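Local coordinates for cytochrome P450 268A2 Cyp268A2 (Mycobacterium marinum, PDB 6BLD), which belongs to the cytochrome P450 family of haem proteins and holds protoporphyrin IX with its iron within a mostly helical fold, at residues A[64-69]-A[340-345]; A[302-307]-A[350-355]. All blocks are in the same frame, centred on the assembly; numbering follows the deposited sequence.

Contact 1. Residues A[64-69]-A[340-345]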
# COMPACT_ATOMS: atom_id res chain seq x y z
N VAL A 64 3.61 -2.00 17.51
CA VAL A 64 4.91 -1.39 17.30
C VAL A 64 4.68 -0.02 16.68
O VAL A 64 4.27 0.09 15.52
CB VAL A 64 5.81 -2.26 16.40
CG1 VAL A 64 7.15 -1.57 16.18
CG2 VAL A 64 6.00 -3.63 17.01
N THR A 65 4.97 1.03 17.45
CA THR A 65 4.60 2.39 17.08
C THR A 65 5.78 3.28 16.72
O THR A 65 5.59 4.26 15.99
CB THR A 65 3.82 3.05 18.22
OG1 THR A 65 4.58 3.00 19.42
CG2 THR A 65 2.48 2.35 18.44
N ARG A 66 6.98 2.99 17.20
CA ARG A 66 8.15 3.82 16.93
C ARG A 66 8.81 3.40 15.62
O ARG A 66 8.82 2.22 15.25
CB ARG A 66 9.16 3.73 18.07
CG ARG A 66 8.76 4.55 19.29
CD ARG A 66 9.85 4.53 20.35
NE ARG A 66 9.47 5.29 21.54
CZ ARG A 66 10.13 5.26 22.69
NH1 ARG A 66 11.22 4.52 22.81
NH2 ARG A 66 9.71 5.99 23.72
N ARG A 67 9.36 4.39 14.91
CA ARG A 67 9.95 4.13 13.60
C ARG A 67 11.14 3.18 13.71
O ARG A 67 11.27 2.24 12.91
CB ARG A 67 10.38 5.44 12.94
CG ARG A 67 10.95 5.26 11.55
CD ARG A 67 12.25 6.04 11.38
NE ARG A 67 13.05 5.53 10.27
CZ ARG A 67 14.20 4.89 10.41
NH1 ARG A 67 14.71 4.70 11.62
NH2 ARG A 67 14.86 4.46 9.34
N ALA A 68 12.02 3.40 14.70
CA ALA A 68 13.19 2.54 14.85
C ALA A 68 12.78 1.09 15.11
O ALA A 68 13.40 0.16 14.58
CB ALA A 68 14.08 3.06 15.98
N ASP A 69 11.74 0.88 15.92
CA ASP A 69 11.30 -0.48 16.19
C ASP A 69 10.63 -1.11 14.97
O ASP A 69 10.74 -2.32 14.76
CB ASP A 69 10.34 -0.50 17.39
CG ASP A 69 11.05 -0.18 18.70
OD1 ASP A 69 12.24 -0.51 18.83
OD2 ASP A 69 10.40 0.41 19.59
N ASN A 340 5.81 7.12 10.89
CA ASN A 340 6.07 8.30 10.07
C ASN A 340 5.71 9.60 10.77
O ASN A 340 6.03 10.67 10.25
CB ASN A 340 5.30 8.19 8.74
CG ASN A 340 5.98 7.26 7.76
OD1 ASN A 340 7.17 6.98 7.88
ND2 ASN A 340 5.22 6.77 6.79
N TRP A 341 5.06 9.53 11.93
CA TRP A 341 4.83 10.69 12.78
C TRP A 341 5.69 10.65 14.04
O TRP A 341 5.42 11.39 15.00
CB TRP A 341 3.35 10.81 13.14
CG TRP A 341 2.61 11.81 12.31
CD1 TRP A 341 2.11 13.02 12.72
CD2 TRP A 341 2.29 11.70 10.91
NE1 TRP A 341 1.50 13.66 11.67
CE2 TRP A 341 1.60 12.88 10.55
CE3 TRP A 341 2.53 10.73 9.94
CZ2 TRP A 341 1.14 13.10 9.25
CZ3 TRP A 341 2.07 10.95 8.65
CH2 TRP A 341 1.38 12.12 8.32
N ASP A 342 6.71 9.80 14.06
CA ASP A 342 7.56 9.62 15.23
C ASP A 342 8.40 10.87 15.45
O ASP A 342 9.27 11.20 14.63
CB ASP A 342 8.45 8.39 15.04
CG ASP A 342 9.05 7.90 16.34
OD1 ASP A 342 9.00 8.63 17.34
OD2 ASP A 342 9.57 6.76 16.35
N GLU A 343 8.15 11.57 16.56
CA GLU A 343 8.96 12.73 16.91
C GLU A 343 10.41 12.35 17.20
O GLU A 343 11.29 13.22 17.18
CB GLU A 343 8.36 13.46 18.11
CG GLU A 343 6.91 13.88 17.92
CD GLU A 343 6.77 15.29 17.39
OE1 GLU A 343 7.78 15.83 16.87
OE2 GLU A 343 5.67 15.86 17.48
N ASP A 344 10.67 11.07 17.48
CA ASP A 344 12.03 10.57 17.66
C ASP A 344 12.79 10.43 16.36
O ASP A 344 13.98 10.09 16.39
CB ASP A 344 11.99 9.21 18.37
CG ASP A 344 12.41 9.29 19.82
OD1 ASP A 344 12.43 10.41 20.38
OD2 ASP A 344 12.74 8.23 20.40
N ALA A 345 12.16 10.68 15.21
CA ALA A 345 12.80 10.44 13.93
C ALA A 345 12.65 11.62 12.98
O ALA A 345 13.48 11.80 12.08
CB ALA A 345 12.22 9.18 13.28
O HOH W 1 12.22 5.79 16.22

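Contact 2. Residues A[302-307]-A[350-355]. With HEM (protoporphyrin IX containing Fe), chain B.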
# COMPACT_ATOMS: atom_id res chain seq x y z
N VAL A 302 4.85 10.65 0.06
CA VAL A 302 4.67 9.27 0.49
C VAL A 302 4.60 9.18 2.00
O VAL A 302 3.75 8.47 2.56
CB VAL A 302 5.79 8.38 -0.08
CG1 VAL A 302 5.80 7.02 0.60
CG2 VAL A 302 5.65 8.23 -1.58
N ARG A 303 5.50 9.89 2.69
CA ARG A 303 5.44 9.96 4.14
C ARG A 303 4.11 10.53 4.61
O ARG A 303 3.50 10.03 5.57
CB ARG A 303 6.59 10.82 4.67
CG ARG A 303 6.57 11.02 6.19
CD ARG A 303 7.44 12.20 6.64
NE ARG A 303 6.70 13.46 6.68
CZ ARG A 303 5.72 13.75 7.54
NH1 ARG A 303 5.36 12.87 8.47
NH2 ARG A 303 5.11 14.93 7.48
N TRP A 304 3.64 11.60 3.95
CA TRP A 304 2.39 12.23 4.32
C TRP A 304 1.20 11.30 4.10
O TRP A 304 0.28 11.24 4.92
CB TRP A 304 2.20 13.53 3.53
CG TRP A 304 1.08 14.38 4.03
CD1 TRP A 304 -0.19 14.44 3.54
CD2 TRP A 304 1.12 15.31 5.12
NE1 TRP A 304 -0.94 15.34 4.25
CE2 TRP A 304 -0.16 15.89 5.23
CE3 TRP A 304 2.12 15.71 6.02
CZ2 TRP A 304 -0.46 16.85 6.20
CZ3 TRP A 304 1.81 16.66 6.98
CH2 TRP A 304 0.53 17.22 7.06
N ALA A 305 1.21 10.55 2.99
CA ALA A 305 0.09 9.66 2.70
C ALA A 305 0.12 8.42 3.58
O ALA A 305 -0.88 8.08 4.22
CB ALA A 305 0.09 9.28 1.22
N THR A 306 1.27 7.74 3.62
CA THR A 306 1.42 6.42 4.23
C THR A 306 0.21 5.56 3.85
O THR A 306 -0.60 5.20 4.72
CB THR A 306 1.57 6.54 5.75
OG1 THR A 306 2.55 7.54 6.06
CG2 THR A 306 2.02 5.21 6.35
N PRO A 307 0.05 5.23 2.57
CA PRO A 307 -1.17 4.51 2.15
C PRO A 307 -1.29 3.14 2.78
O PRO A 307 -2.41 2.67 2.99
CB PRO A 307 -1.02 4.43 0.63
CG PRO A 307 0.43 4.52 0.38
CD PRO A 307 0.97 5.44 1.44
N GLU A 350 4.10 16.57 11.67
CA GLU A 350 2.72 16.99 11.42
C GLU A 350 2.63 18.07 10.35
O GLU A 350 1.52 18.38 9.90
CB GLU A 350 2.08 17.48 12.71
CG GLU A 350 2.52 18.88 13.13
CD GLU A 350 3.89 18.90 13.78
OE1 GLU A 350 4.40 17.81 14.13
OE2 GLU A 350 4.45 20.00 13.96
N ARG A 351 3.75 18.65 9.93
CA ARG A 351 3.77 19.68 8.90
C ARG A 351 4.39 19.11 7.63
O ARG A 351 5.38 18.38 7.68
CB ARG A 351 4.56 20.90 9.36
CG ARG A 351 3.89 21.68 10.49
CD ARG A 351 4.66 22.94 10.83
NE ARG A 351 4.64 23.92 9.75
CZ ARG A 351 3.61 24.71 9.46
NH1 ARG A 351 2.49 24.63 10.18
NH2 ARG A 351 3.69 25.58 8.46
N LEU A 352 3.79 19.45 6.49
CA LEU A 352 4.31 19.00 5.21
C LEU A 352 5.57 19.79 4.87
O LEU A 352 5.53 21.02 4.75
CB LEU A 352 3.26 19.17 4.12
CG LEU A 352 3.58 18.52 2.77
CD1 LEU A 352 3.38 17.02 2.84
CD2 LEU A 352 2.74 19.13 1.66
N ASP A 353 6.69 19.08 4.71
CA ASP A 353 7.97 19.69 4.35
C ASP A 353 8.53 18.90 3.17
O ASP A 353 9.23 17.90 3.35
CB ASP A 353 8.93 19.70 5.54
CG ASP A 353 10.25 20.39 5.22
OD1 ASP A 353 10.31 21.11 4.19
OD2 ASP A 353 11.21 20.22 5.99
N LEU A 354 8.23 19.37 1.95
CA LEU A 354 8.72 18.74 0.73
C LEU A 354 10.23 18.84 0.57
O LEU A 354 10.78 18.22 -0.34
CB LEU A 354 8.02 19.36 -0.48
CG LEU A 354 6.49 19.37 -0.46
CD1 LEU A 354 5.94 20.01 -1.73
CD2 LEU A 354 5.94 17.97 -0.28
N SER A 355 10.90 19.61 1.43
CA SER A 355 12.35 19.71 1.43
C SER A 355 13.00 18.80 2.46
O SER A 355 14.22 18.86 2.63
CB SER A 355 12.78 21.16 1.68
OG SER A 355 12.68 21.48 3.06
CHA HEM B . 5.55 -4.42 -0.80
CHB HEM B . 4.35 -3.89 -5.47
CHC HEM B . 3.70 0.88 -4.76
CHD HEM B . 4.05 0.11 0.03
C1A HEM B . 5.29 -4.70 -2.13
C2A HEM B . 5.39 -5.99 -2.77
C3A HEM B . 5.06 -5.84 -4.06
C4A HEM B . 4.74 -4.45 -4.28
CMA HEM B . 5.03 -6.96 -5.12
CAA HEM B . 5.81 -7.31 -2.09
CBA HEM B . 7.34 -7.36 -2.04
CGA HEM B . 7.79 -8.54 -1.22
O1A HEM B . 8.97 -8.95 -1.35
O2A HEM B . 6.96 -9.08 -0.43
C1B HEM B . 4.13 -2.54 -5.71
C2B HEM B . 3.94 -1.93 -7.00
C3B HEM B . 3.76 -0.63 -6.83
C4B HEM B . 3.83 -0.34 -5.40
CMB HEM B . 3.94 -2.66 -8.36
CAB HEM B . 3.52 0.34 -8.01
CBB HEM B . 3.46 1.66 -7.87
C1C HEM B . 3.74 1.09 -3.39
C2C HEM B . 3.62 2.37 -2.72
C3C HEM B . 3.71 2.14 -1.39
C4C HEM B . 3.91 0.73 -1.19
CMC HEM B . 3.41 3.71 -3.46
CAC HEM B . 3.66 3.13 -0.20
CBC HEM B . 3.72 4.46 -0.34
C1D HEM B . 4.50 -1.17 0.24
C2D HEM B . 4.80 -1.78 1.52
C3D HEM B . 5.21 -3.04 1.29
C4D HEM B . 5.20 -3.26 -0.14
CMD HEM B . 4.65 -1.09 2.89
CAD HEM B . 5.64 -4.06 2.37
CBD HEM B . 7.06 -3.75 2.82
CGD HEM B . 7.50 -4.69 3.91
O1D HEM B . 8.64 -4.52 4.42
O2D HEM B . 6.72 -5.61 4.27
NA HEM B . 4.89 -3.78 -3.08
NB HEM B . 4.06 -1.55 -4.75
NC HEM B . 3.92 0.11 -2.43
ND HEM B . 4.76 -2.10 -0.75
FE HEM B . 4.64 -1.77 -2.77

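Contact 1. Residues A[64-69]-A[340-345]
The carboxylate of Asp342 is the flat group on which Arg67 and Arg66 close. The Arg67 N-H meets Asp342 OD2 on the anti side, 16° out of the carboxylate plane; the bond from Arg67 N to Asp342 OD2 is 2.8 Å and nearly straight. Above the plane, 55° out of it, Asp344 N donates to Asp342 OD1 at 3.0 Å, an Asx turn that, with the bonds to OD2, helps to hold the carboxylate's rotation. Asp342 CG stands anti to the backbone N (chi1 -163°), which directs OD2 at the start of the helix. OD2 also accepts from a water that in turn accepts from Ala68 N, each leg 2.8 Å, so two N-H groups of the first turn are served. Arg66, at the N-cap position, packs its CA 3.3 Å from Asp342 OD2. Beside this, Arg67 CD rests on Ala345 CB at 3.7 Å, while Arg67 NE is hydrogen-bonded to Pro360 O. In the fold, helix 67-75 starts just after strand 61-64, which runs parallel to strand 331-335; that strand leads through helix 336-339 into the loop carrying Asp342, and Arg66 NE is hydrogen-bonded to Arg37 O on helix 26-39.

Contact 2. Residues A[302-307]-A[350-355]
Trp304 and Leu352 meet at about a right angle, the leucine lying over one face of the indole. The ring is carried off the helix toward the loop because CG is anti to the backbone N (chi1 -169°). Leu352 CD1 sits offset toward the ring rim, 3.6 Å from Trp304 CD2. Leu352 CB makes a CH-pi contact with the six-membered ring, 4.3 Å from its centroid and 20° off the normal, which places it over the face. At the edge and in the ring plane, Trp304 CH2 abuts Glu350 O at 3.2 Å, so the loop backbone meets the rim while its leucine covers the face. Arg303 NH2 also lies at the indole edge, the long side chain bending at chi3 (90°) to bring the guanidinium back beside the loop.

Helix 290-305 ends at Ala305; Thr306, the next residue, has positive phi, and its OG1 donates to Arg303 O at 2.7 Å. Val302 CG1, one turn earlier, and Pro307 CG, just after Thr306, each lie 3.4 Å from haem CBC, so the same short segment lines the haem pocket. In the loop, Asp353 OD1 accepts from both Ser355 N and Ser355 OG, the first closing an Asx turn.

Glu300 and Arg303 have the spacing of the ExxR motif of the P450 K helix, and here they form a salt bridge through Arg303 NE. Glu300 OE1 also accepts a hydrogen bond from Asp353 N, and Arg303 NH2 donates to Pro349 O. The chemistry therefore combines two layers: an apolar ring-on-leucine contact, and beside it a buried guanidinium whose positive charge is probably balanced by Glu300, while Pro349 O takes one of its N-H groups, joining helix to loop through both.

Contacts 1 and 2 have centres about 14 Å apart, on the same side of the chain's centre. Along the chain their segments alternate, 64-69, 302-307, 340-345, 350-355, so the two pairings cross. Segments 340-345 and 350-355 belong to one long loop between helices 336-339 and 375-392; contact 1 sets its early part against the start of helix 67-75, contact 2 its later part against the end of helix 290-305. They also touch directly: Asn340 ND2 lies 2.9 Å from Thr306 OG1, a probable hydrogen bond, and Trp341 forms a cation-pi pair with Arg303. The loop thus ties the sheet-bearing region to the helix that borders the haem.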